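PDB 3RQA: putative uncharacterized protein from Xanthomonas campestris pv. campestris, which is of unknown function but belongs to the atypical PilZ family, related to cyclic di-GMP receptors, and self-assembles into a tetramer through a parallel helical bundle. Local coordinates for residues C[71-74]-C[75-79]. Numbering follows the deposited sequence.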
loop_
_atom_site.group_PDB
_atom_site.type_symbol
_atom_site.label_atom_id
_atom_site.label_comp_id
_atom_site.label_asym_id
_atom_site.label_seq_id
_atom_site.Cartn_x
_atom_site.Cartn_y
_atom_site.Cartn_z
ATOM N N PRO C 71 17.776 -5.534 18.396
ATOM C CA PRO C 71 16.765 -5.901 19.393
ATOM C C PRO C 71 15.695 -6.819 18.811
ATOM O O PRO C 71 16.009 -7.772 18.100
ATOM C CB PRO C 71 16.208 -4.548 19.829
ATOM C CG PRO C 71 16.363 -3.715 18.603
ATOM C CD PRO C 71 17.743 -4.085 18.133
ATOM N N LEU C 72 14.432 -6.543 19.118
ATOM C CA LEU C 72 13.341 -7.358 18.594
ATOM C C LEU C 72 12.235 -6.466 18.033
ATOM O O LEU C 72 11.449 -6.894 17.187
ATOM C CB LEU C 72 12.769 -8.268 19.687
ATOM C CG LEU C 72 11.754 -9.316 19.208
ATOM C CD1 LEU C 72 12.437 -10.279 18.248
ATOM C CD2 LEU C 72 11.172 -10.075 20.394
ATOM N N LEU C 73 12.180 -5.226 18.510
ATOM C CA LEU C 73 11.183 -4.276 18.040
ATOM C C LEU C 73 11.476 -3.992 16.564
ATOM O O LEU C 73 10.562 -3.791 15.761
ATOM C CB LEU C 73 11.266 -2.981 18.861
ATOM C CG LEU C 73 10.249 -1.839 18.684
ATOM C CD1 LEU C 73 10.399 -1.203 17.318
ATOM C CD2 LEU C 73 8.842 -2.363 18.874
ATOM N N VAL C 74 12.758 -3.990 16.212
ATOM C CA VAL C 74 13.163 -3.730 14.839
ATOM C C VAL C 74 12.929 -4.941 13.932
ATOM O O VAL C 74 12.689 -4.780 12.732
ATOM C CB VAL C 74 14.643 -3.299 14.775
ATOM C CG1 VAL C 74 15.049 -2.991 13.336
ATOM C CG2 VAL C 74 14.847 -2.071 15.635
ATOM N N GLN C 75 12.992 -6.146 14.498
ATOM C CA GLN C 75 12.752 -7.359 13.716
ATOM C C GLN C 75 11.288 -7.356 13.283
ATOM O O GLN C 75 10.973 -7.668 12.137
ATOM C CB GLN C 75 13.017 -8.625 14.538
ATOM C CG GLN C 75 14.396 -8.724 15.169
ATOM C CD GLN C 75 14.631 -10.066 15.861
ATOM O OE1 GLN C 75 15.575 -10.213 16.635
ATOM N NE2 GLN C 75 13.775 -11.052 15.575
ATOM N N ARG C 76 10.398 -7.010 14.212
ATOM C CA ARG C 76 8.965 -6.951 13.919
ATOM C C ARG C 76 8.699 -5.907 12.838
ATOM O O ARG C 76 7.958 -6.164 11.892
ATOM C CB ARG C 76 8.156 -6.598 15.174
ATOM C CG ARG C 76 7.732 -7.793 16.036
ATOM C CD ARG C 76 8.905 -8.428 16.760
ATOM N NE ARG C 76 8.469 -9.386 17.779
ATOM C CZ ARG C 76 8.155 -10.658 17.546
ATOM N NH1 ARG C 76 8.228 -11.154 16.321
ATOM N NH2 ARG C 76 7.762 -11.437 18.544
ATOM N N MET C 77 9.298 -4.728 12.988
ATOM C CA MET C 77 9.138 -3.666 12.002
ATOM C C MET C 77 9.539 -4.213 10.624
ATOM O O MET C 77 8.787 -4.078 9.651
ATOM C CB MET C 77 9.981 -2.439 12.400
ATOM C CG MET C 77 9.350 -1.625 13.545
ATOM S SD MET C 77 10.370 -0.319 14.280
ATOM C CE MET C 77 10.487 0.793 12.953
ATOM N N ASP C 78 10.704 -4.848 10.546
ATOM C CA ASP C 78 11.166 -5.438 9.278
ATOM C C ASP C 78 10.155 -6.475 8.747
ATOM O O ASP C 78 9.940 -6.587 7.533
ATOM C CB ASP C 78 12.533 -6.107 9.470
ATOM C CG ASP C 78 13.204 -6.460 8.153
ATOM O OD1 ASP C 78 13.818 -7.540 8.078
ATOM O OD2 ASP C 78 13.136 -5.658 7.198
ATOM N N ALA C 79 9.539 -7.231 9.660
ATOM C CA ALA C 79 8.546 -8.228 9.283
ATOM C C ALA C 79 7.355 -7.532 8.619
ATOM O O ALA C 79 6.883 -7.947 7.551
ATOM C CB ALA C 79 8.081 -8.998 10.514
#
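L72 and R76 meet across the first turn of helix 73-95, the long helix through which four PilZ subunits assemble as a parallel coiled-coil bundle. The case illustrates how the start of a bundle helix combines backbone pairing with i to i+4 side-chain packing. L72 sits at the N-cap, and its carbonyl O accepts R76 N at 3.2 Å in a nearly straight bond (164°), with a weak second bond from Q75 N. The next two turn bonds, M77 N to L73 O and D78 N to V74 O, carry the helix onward.

R76 crosses L72 at a slant, the bend at its second torsion (chi2 71°) bringing CD and NE onto the leucine. Its aliphatic end, CD, rests 3.0 Å from L72 O; NE lies 3.6 Å from L72 CG, while L72 CD1 covers one guanidinium face, offset toward its rim.

Two salt bridges tie this turn to other chains: R76 NH2 pairs with D57 OD2 of a second subunit, and D78 OD2 with K80 NZ of the third subunit.

The apolar contacts reach into the bundle, L73 packing on V74 of the second subunit and M77 on its counterpart M77 of the third. Within the chain, the end of L73 comes back so that CD1 meets M77 SD in an unusually close contact of 3.2 Å.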